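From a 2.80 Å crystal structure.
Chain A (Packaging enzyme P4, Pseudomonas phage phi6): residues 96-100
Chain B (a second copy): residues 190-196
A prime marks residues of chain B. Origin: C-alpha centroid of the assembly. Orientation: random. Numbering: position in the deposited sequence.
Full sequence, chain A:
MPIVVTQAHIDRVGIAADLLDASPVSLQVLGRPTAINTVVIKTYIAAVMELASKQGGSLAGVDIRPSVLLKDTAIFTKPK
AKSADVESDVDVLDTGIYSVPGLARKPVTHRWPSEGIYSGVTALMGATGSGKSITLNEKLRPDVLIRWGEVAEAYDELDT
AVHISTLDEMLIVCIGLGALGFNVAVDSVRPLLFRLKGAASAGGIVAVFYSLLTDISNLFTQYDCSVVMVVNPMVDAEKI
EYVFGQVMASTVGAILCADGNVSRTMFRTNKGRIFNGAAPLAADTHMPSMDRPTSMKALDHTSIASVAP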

# COMPACT_ATOMS: atom_id res chain seq x y z
N GLY A 96 -2.31 -21.25 0.57
CA GLY A 96 -3.38 -22.08 0.06
C GLY A 96 -4.70 -21.36 0.28
O GLY A 96 -4.71 -20.27 0.86
N ILE A 97 -5.82 -21.95 -0.17
CA ILE A 97 -7.15 -21.34 -0.01
C ILE A 97 -8.06 -22.35 0.66
O ILE A 97 -8.07 -23.50 0.26
CB ILE A 97 -7.74 -20.81 -1.35
CG1 ILE A 97 -6.90 -19.68 -1.92
CG2 ILE A 97 -9.19 -20.35 -1.20
CD1 ILE A 97 -6.62 -19.88 -3.29
N TYR A 98 -8.82 -21.92 1.67
CA TYR A 98 -9.77 -22.76 2.37
C TYR A 98 -11.14 -22.08 2.47
O TYR A 98 -11.24 -20.91 2.85
CB TYR A 98 -9.27 -23.12 3.78
CG TYR A 98 -10.21 -24.05 4.54
CD1 TYR A 98 -11.30 -23.54 5.25
CD2 TYR A 98 -10.00 -25.42 4.56
CE1 TYR A 98 -12.18 -24.38 5.91
CE2 TYR A 98 -10.85 -26.27 5.26
CZ TYR A 98 -11.95 -25.75 5.92
OH TYR A 98 -12.82 -26.56 6.60
N SER A 99 -12.19 -22.87 2.19
CA SER A 99 -13.58 -22.48 2.37
C SER A 99 -14.25 -23.59 3.12
O SER A 99 -13.92 -24.75 2.88
CB SER A 99 -14.26 -22.22 1.03
OG SER A 99 -13.87 -20.93 0.60
N VAL A 100 -15.12 -23.27 4.07
CA VAL A 100 -15.71 -24.36 4.83
C VAL A 100 -16.66 -25.15 3.87
O VAL A 100 -17.38 -24.54 3.06
CB VAL A 100 -16.33 -23.96 6.20
CG1 VAL A 100 -15.54 -22.83 6.86
CG2 VAL A 100 -17.80 -23.61 6.11
N ARG B 190 -14.95 -18.25 -6.26
CA ARG B 190 -14.98 -17.07 -5.39
C ARG B 190 -13.93 -17.16 -4.27
O ARG B 190 -13.38 -16.11 -3.95
CB ARG B 190 -16.36 -16.91 -4.74
CG ARG B 190 -17.45 -16.34 -5.64
CD ARG B 190 -18.52 -15.64 -4.82
NE ARG B 190 -19.12 -16.48 -3.77
CZ ARG B 190 -19.81 -16.01 -2.74
NH1 ARG B 190 -19.99 -14.70 -2.59
NH2 ARG B 190 -20.33 -16.84 -1.84
N PRO B 191 -13.62 -18.34 -3.64
CA PRO B 191 -12.64 -18.36 -2.55
C PRO B 191 -11.22 -17.96 -2.95
O PRO B 191 -10.46 -17.47 -2.12
CB PRO B 191 -12.69 -19.81 -2.09
CG PRO B 191 -14.05 -20.26 -2.45
CD PRO B 191 -14.22 -19.68 -3.79
N LEU B 192 -10.88 -18.14 -4.22
CA LEU B 192 -9.57 -17.77 -4.75
C LEU B 192 -9.65 -16.29 -5.16
O LEU B 192 -8.87 -15.48 -4.67
CB LEU B 192 -9.20 -18.70 -5.92
CG LEU B 192 -8.21 -18.23 -7.00
CD1 LEU B 192 -6.78 -18.18 -6.45
CD2 LEU B 192 -8.30 -19.14 -8.26
N LEU B 193 -10.68 -15.94 -5.96
CA LEU B 193 -10.85 -14.57 -6.46
C LEU B 193 -10.94 -13.55 -5.36
O LEU B 193 -10.25 -12.53 -5.43
CB LEU B 193 -12.07 -14.42 -7.39
CG LEU B 193 -12.19 -15.42 -8.55
CD1 LEU B 193 -13.44 -15.15 -9.38
CD2 LEU B 193 -10.87 -15.55 -9.37
N PHE B 194 -11.76 -13.80 -4.34
CA PHE B 194 -11.95 -12.83 -3.24
C PHE B 194 -10.72 -12.73 -2.33
O PHE B 194 -10.64 -11.80 -1.55
CB PHE B 194 -13.22 -13.16 -2.43
CG PHE B 194 -14.53 -12.88 -3.15
CD1 PHE B 194 -14.54 -12.49 -4.49
CD2 PHE B 194 -15.74 -12.99 -2.48
CE1 PHE B 194 -15.75 -12.24 -5.15
CE2 PHE B 194 -16.94 -12.73 -3.14
CZ PHE B 194 -16.93 -12.36 -4.47
N ARG B 195 -9.75 -13.65 -2.47
CA ARG B 195 -8.54 -13.64 -1.67
C ARG B 195 -7.32 -13.24 -2.51
O ARG B 195 -6.22 -13.21 -1.97
CB ARG B 195 -8.34 -14.99 -0.95
CG ARG B 195 -9.15 -15.08 0.32
CD ARG B 195 -9.15 -16.46 0.92
NE ARG B 195 -10.07 -16.54 2.06
CZ ARG B 195 -11.13 -17.33 2.11
NH1 ARG B 195 -11.42 -18.12 1.08
NH2 ARG B 195 -11.90 -17.34 3.19
N LEU B 196 -7.54 -12.83 -3.78
CA LEU B 196 -6.48 -12.35 -4.68
C LEU B 196 -5.98 -11.00 -4.19
O LEU B 196 -6.68 -9.98 -4.33
CB LEU B 196 -6.93 -12.24 -6.14
CG LEU B 196 -7.02 -13.53 -6.96
CD1 LEU B 196 -7.64 -13.29 -8.31
CD2 LEU B 196 -5.66 -14.16 -7.17

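This small contact between two copies of the packaging enzyme P4 is a van der Waals contact, partly apolar, with no hydrogen bond passing from one stretch to the other. It illustrates how an extended segment can lay alternate side chains against a short helix and a residue just beyond it, here Pro191′, Leu192′ and Arg195′. From Ile97 to Ser99 the backbone keeps phi near -130° and psi near 135°, so successive side chains face opposite ways: Ile97 and Ser99 point toward chain B, while Tyr98 points away and meets the partner through its backbone.

Ile97 has the largest area covered by the other stretch, 84 Å². Its branched side chain reaches three residues. CG2 lies 3.3 Å from O and 3.7 Å from CB of Pro191′, and 3.9 Å from NH1 of Arg195′; CD1, at the tip of the longer branch, lies 3.6 Å from CD1 of Leu192′. A beta-branched aliphatic residue suits this place, since one branch packs on the proline while the other extends to the leucine, and both partners offer it carbon surface. Ser99, two residues on, sets its OG 3.1 Å from CG of Pro191′, a tight van der Waals contact.

Arg195′ closes the arrangement, with 46 Å² covered. Its long side chain reaches back to Pro191′, where NH1 makes a weak hydrogen bond of 3.4 Å to the proline O within its own chain; NH2 is hydrogen-bonded elsewhere in the structure. The same NH1 comes within 3.3 Å of Tyr98 O, but the angle is too poor for a hydrogen bond; Ser99 OG, 3.8 Å from NH1, lies at the edge of the guanidinium, near its plane. Ile97, Ser99, Pro191′, Leu192′ and Arg195′ are all buried in the assembly. Between the two stretches, 256 Å² is buried, summed over both sides.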